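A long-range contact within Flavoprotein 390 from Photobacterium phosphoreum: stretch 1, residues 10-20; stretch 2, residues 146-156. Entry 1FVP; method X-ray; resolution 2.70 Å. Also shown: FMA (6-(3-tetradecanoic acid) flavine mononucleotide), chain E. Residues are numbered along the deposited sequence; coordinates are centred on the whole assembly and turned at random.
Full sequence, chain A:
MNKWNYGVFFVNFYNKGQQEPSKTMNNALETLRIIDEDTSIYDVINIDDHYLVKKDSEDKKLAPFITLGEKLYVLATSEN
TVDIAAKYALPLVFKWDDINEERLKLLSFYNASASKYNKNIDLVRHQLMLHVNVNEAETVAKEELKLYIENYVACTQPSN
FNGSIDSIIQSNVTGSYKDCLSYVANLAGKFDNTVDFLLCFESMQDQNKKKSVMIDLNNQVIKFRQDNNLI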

# COMPACT_ATOMS: atom_id res chain seq x y z
N PHE A 10 4.57 -1.94 9.40
CA PHE A 10 5.45 -1.01 10.09
C PHE A 10 4.72 0.33 10.31
O PHE A 10 4.00 0.75 9.39
CB PHE A 10 6.69 -0.70 9.26
CG PHE A 10 7.46 -1.79 8.62
CD1 PHE A 10 7.13 -2.26 7.36
CD2 PHE A 10 8.55 -2.36 9.27
CE1 PHE A 10 7.86 -3.27 6.77
CE2 PHE A 10 9.31 -3.39 8.71
CZ PHE A 10 8.95 -3.84 7.44
N VAL A 11 4.95 0.99 11.45
CA VAL A 11 4.27 2.30 11.56
C VAL A 11 5.21 3.19 10.77
O VAL A 11 6.21 2.67 10.22
CB VAL A 11 3.96 2.67 12.99
CG1 VAL A 11 3.09 1.62 13.69
CG2 VAL A 11 5.23 2.92 13.77
N ASN A 12 4.95 4.45 10.66
CA ASN A 12 5.81 5.39 9.90
C ASN A 12 5.87 6.60 10.84
O ASN A 12 4.95 7.43 10.87
CB ASN A 12 5.28 5.63 8.52
CG ASN A 12 5.98 6.69 7.70
OD1 ASN A 12 7.14 7.06 7.93
ND2 ASN A 12 5.25 7.20 6.69
N PHE A 13 6.96 6.57 11.58
CA PHE A 13 7.16 7.66 12.56
C PHE A 13 8.61 7.93 12.87
O PHE A 13 9.49 7.07 12.64
CB PHE A 13 6.34 7.24 13.78
CG PHE A 13 5.66 8.44 14.37
CD1 PHE A 13 6.43 9.39 15.03
CD2 PHE A 13 4.29 8.58 14.25
CE1 PHE A 13 5.84 10.52 15.58
CE2 PHE A 13 3.66 9.70 14.81
CZ PHE A 13 4.45 10.66 15.46
N TYR A 14 8.85 9.12 13.40
CA TYR A 14 10.21 9.54 13.77
C TYR A 14 10.49 9.19 15.23
O TYR A 14 9.76 9.49 16.17
CB TYR A 14 10.50 10.99 13.37
CG TYR A 14 10.42 11.26 11.88
CD1 TYR A 14 10.95 10.36 10.94
CD2 TYR A 14 9.84 12.44 11.41
CE1 TYR A 14 10.90 10.63 9.58
CE2 TYR A 14 9.77 12.71 10.05
CZ TYR A 14 10.30 11.81 9.14
OH TYR A 14 10.21 12.11 7.81
N ASN A 15 11.62 8.51 15.32
CA ASN A 15 12.26 7.96 16.49
C ASN A 15 11.23 7.29 17.40
O ASN A 15 10.76 7.85 18.40
CB ASN A 15 13.20 8.91 17.23
CG ASN A 15 12.48 10.10 17.83
OD1 ASN A 15 12.19 11.06 17.11
ND2 ASN A 15 12.16 10.02 19.12
N LYS A 16 10.92 6.07 16.98
CA LYS A 16 9.97 5.24 17.75
C LYS A 16 10.76 4.82 18.99
O LYS A 16 12.01 4.89 18.96
CB LYS A 16 9.50 4.02 16.99
CG LYS A 16 8.50 4.23 15.86
CD LYS A 16 7.05 4.17 16.28
CE LYS A 16 6.55 5.31 17.11
NZ LYS A 16 6.80 6.65 16.56
N GLY A 17 10.02 4.43 20.02
CA GLY A 17 10.67 3.98 21.27
C GLY A 17 11.86 4.90 21.55
O GLY A 17 11.67 6.13 21.59
N GLN A 18 13.03 4.29 21.68
CA GLN A 18 14.23 5.13 21.96
C GLN A 18 15.10 5.28 20.72
O GLN A 18 15.62 6.38 20.47
CB GLN A 18 14.98 4.63 23.18
CG GLN A 18 14.13 4.53 24.43
CD GLN A 18 13.64 5.84 25.01
OE1 GLN A 18 12.57 5.89 25.62
NE2 GLN A 18 14.41 6.90 24.82
N GLN A 19 15.25 4.20 20.00
CA GLN A 19 16.03 4.07 18.76
C GLN A 19 16.26 5.41 18.07
O GLN A 19 15.30 6.15 17.80
CB GLN A 19 15.36 3.07 17.79
CG GLN A 19 13.90 2.90 18.10
CD GLN A 19 13.10 1.77 17.53
OE1 GLN A 19 13.49 0.98 16.67
NE2 GLN A 19 11.86 1.66 18.05
N GLU A 20 17.53 5.69 17.79
CA GLU A 20 17.97 6.91 17.11
C GLU A 20 17.49 6.84 15.66
O GLU A 20 17.66 5.78 15.04
CB GLU A 20 19.48 7.07 17.09
CG GLU A 20 20.25 7.01 18.41
CD GLU A 20 19.65 7.73 19.59
OE1 GLU A 20 19.34 8.91 19.60
OE2 GLU A 20 19.47 6.98 20.58
N LYS A 146 5.67 -0.74 25.55
CA LYS A 146 5.13 0.48 26.18
C LYS A 146 6.04 1.67 25.91
O LYS A 146 5.88 2.76 26.49
CB LYS A 146 4.85 0.36 27.67
CG LYS A 146 4.03 1.51 28.26
CD LYS A 146 3.79 1.37 29.74
CE LYS A 146 2.89 0.20 30.09
NZ LYS A 146 2.48 0.20 31.52
N LEU A 147 6.99 1.44 25.02
CA LEU A 147 7.94 2.47 24.62
C LEU A 147 7.73 2.78 23.15
O LEU A 147 7.95 3.92 22.71
CB LEU A 147 9.35 2.08 25.06
CG LEU A 147 9.94 3.07 26.07
CD1 LEU A 147 9.55 2.66 27.48
CD2 LEU A 147 11.45 3.11 25.90
N TYR A 148 7.29 1.77 22.41
CA TYR A 148 7.02 1.96 20.96
C TYR A 148 5.78 2.85 20.79
O TYR A 148 5.69 3.67 19.87
CB TYR A 148 6.86 0.62 20.26
CG TYR A 148 7.10 0.70 18.77
CD1 TYR A 148 8.41 0.80 18.30
CD2 TYR A 148 6.06 0.68 17.84
CE1 TYR A 148 8.68 0.86 16.94
CE2 TYR A 148 6.32 0.75 16.47
CZ TYR A 148 7.63 0.84 16.02
OH TYR A 148 7.91 0.91 14.68
N ILE A 149 4.84 2.68 21.71
CA ILE A 149 3.58 3.38 21.83
C ILE A 149 3.70 4.75 22.52
O ILE A 149 3.35 5.78 21.94
CB ILE A 149 2.49 2.59 22.65
CG1 ILE A 149 2.51 1.10 22.36
CG2 ILE A 149 1.11 3.27 22.39
CD1 ILE A 149 1.98 0.64 20.99
N GLU A 150 4.16 4.73 23.76
CA GLU A 150 4.32 5.95 24.55
C GLU A 150 4.91 7.08 23.71
O GLU A 150 4.66 8.27 24.03
CB GLU A 150 5.13 5.80 25.83
CG GLU A 150 4.38 6.04 27.13
CD GLU A 150 5.00 5.52 28.38
OE1 GLU A 150 5.08 4.33 28.64
OE2 GLU A 150 5.40 6.45 29.12
N ASN A 151 5.67 6.72 22.70
CA ASN A 151 6.27 7.73 21.80
C ASN A 151 5.18 8.11 20.77
O ASN A 151 4.94 9.30 20.54
CB ASN A 151 7.54 7.21 21.13
CG ASN A 151 8.71 7.31 22.09
OD1 ASN A 151 9.31 6.28 22.39
ND2 ASN A 151 8.95 8.53 22.56
N TYR A 152 4.61 7.05 20.22
CA TYR A 152 3.56 7.12 19.21
C TYR A 152 2.42 8.03 19.64
O TYR A 152 1.86 8.71 18.75
CB TYR A 152 3.07 5.70 18.78
CG TYR A 152 1.61 5.72 18.39
CD1 TYR A 152 0.62 5.54 19.36
CD2 TYR A 152 1.21 6.00 17.09
CE1 TYR A 152 -0.73 5.64 19.04
CE2 TYR A 152 -0.14 6.09 16.75
CZ TYR A 152 -1.11 5.91 17.72
OH TYR A 152 -2.44 6.00 17.39
N VAL A 153 2.06 8.06 20.92
CA VAL A 153 0.97 8.92 21.39
C VAL A 153 1.44 10.34 21.74
O VAL A 153 0.57 11.07 22.26
CB VAL A 153 0.09 8.35 22.51
CG1 VAL A 153 -0.85 7.26 22.03
CG2 VAL A 153 0.89 7.90 23.71
N ALA A 154 2.69 10.68 21.49
CA ALA A 154 3.17 12.05 21.75
C ALA A 154 2.46 12.93 20.70
O ALA A 154 2.00 14.06 20.97
CB ALA A 154 4.67 12.16 21.58
N CYS A 155 2.38 12.34 19.51
CA CYS A 155 1.76 12.90 18.31
C CYS A 155 0.23 12.97 18.44
O CYS A 155 -0.34 14.08 18.58
CB CYS A 155 2.16 12.15 17.05
SG CYS A 155 1.22 10.66 16.60
N THR A 156 -0.42 11.83 18.39
CA THR A 156 -1.86 11.70 18.49
C THR A 156 -2.26 12.31 19.84
O THR A 156 -1.47 12.12 20.77
CB THR A 156 -2.32 10.19 18.47
OG1 THR A 156 -1.26 9.44 17.78
CG2 THR A 156 -3.70 9.98 17.85
N1 FMA E . 12.88 14.04 7.85
C2 FMA E . 13.20 14.57 9.04
O2 FMA E . 12.94 15.62 9.50
N3 FMA E . 13.98 13.76 9.95
C4 FMA E . 14.37 12.50 9.62
O4 FMA E . 15.02 11.90 10.46
C4A FMA E . 14.02 11.97 8.34
N5 FMA E . 14.34 10.77 7.90
C5A FMA E . 14.03 10.22 6.71
C6 FMA E . 14.44 8.94 6.33
C7 FMA E . 14.06 8.47 5.10
C7M FMA E . 14.44 7.05 4.56
C8 FMA E . 13.28 9.27 4.19
C8M FMA E . 12.85 8.80 2.84
C9 FMA E . 12.90 10.53 4.60
C9A FMA E . 13.24 11.05 5.81
N10 FMA E . 12.91 12.31 6.28
C10 FMA E . 13.21 12.86 7.46
C1B FMA E . 12.09 13.24 5.38
C2B FMA E . 12.95 13.76 4.15
O2B FMA E . 14.29 13.86 4.55
C3B FMA E . 12.37 15.12 3.82
O3' FMA E . 12.25 15.90 4.94
C4B FMA E . 11.05 14.97 3.05
O4' FMA E . 10.79 13.53 2.83
C5B FMA E . 11.24 15.68 1.69
O5' FMA E . 9.88 15.55 0.99
P FMA E . 9.13 16.73 0.26
O1P FMA E . 10.27 17.82 0.25
O2P FMA E . 8.93 16.23 -1.08
O3P FMA E . 7.94 16.92 0.91
C1' FMA E . 17.70 8.90 7.70
O1' FMA E . 18.11 7.70 7.45
O2' FMA E . 18.50 9.78 8.09
C2' FMA E . 16.26 8.95 8.06
C3' FMA E . 15.25 8.15 7.26
C4' FMA E . 14.67 6.99 7.98
C5' FMA E . 13.49 6.24 7.42
C6' FMA E . 12.50 5.71 8.40
C7' FMA E . 12.06 6.63 9.52
C8' FMA E . 11.28 6.00 10.60
C9' FMA E . 10.06 5.14 10.24
C11 FMA E . 10.42 3.68 10.13
C12 FMA E . 10.56 3.07 8.78
C13 FMA E . 9.38 2.54 8.05
C14 FMA E . 9.25 1.06 7.88
C15 FMA E . 9.50 0.52 6.50

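Stretch 1 leaves a weakly bonded strand at 10-11 and continues as loop, while stretch 2 is a weakly bonded, kinked helix through C155. No clear hydrogen bond joins them; the evidence for association is close packing, with 560 Å² buried over both sides. The backbones come nearest at G17 and Y148, whose CA atoms lie 4.2 Å apart.

F10 does not reach the helix: the end of the flavin's alkyl tail, FMA C15, lies over one face of its ring. V11 points toward the helix, and its CG2 lies 3.6 Å from Y148 CE2, an apolar contact near the phenol end of the ring. N12 points away. F13 turns back toward the helix, bringing its CZ to 3.2 Å from C155 CB; C155 SG lies 4.3 Å from the F13 ring centroid and 71° off the normal, so the sulfur sits at the ring edge. Y14 again serves the ligand, with FMA C4 over one face of its ring.

K16 lays its aliphatic chain across Y148. Its CD stands 3.6 Å from the ring centroid, only 20° off the normal, the geometry of a CH-pi contact. The charge contributes little here, since K16 NZ is 6.0 Å from that centroid and any cation-pi attraction is weak at most. Farther along the same side chain, K16 CE comes within 3.9 Å of Y152 CB.

At G17 the main chain itself makes the contact. G17 CA approaches L147 O at 3.1 Å with an angle of 148° at the hydrogen, consistent with a CA-H...O interaction. Its phi of 40° favours glycine, and an ideal CB would lie 3.8 Å from L147 O. Beyond it, Q18 OE1 reaches L147 CD2 at 3.0 Å, and Q19 NE2 meets the Y148 ring at its edge, 3.5 Å from CE1 of Y148.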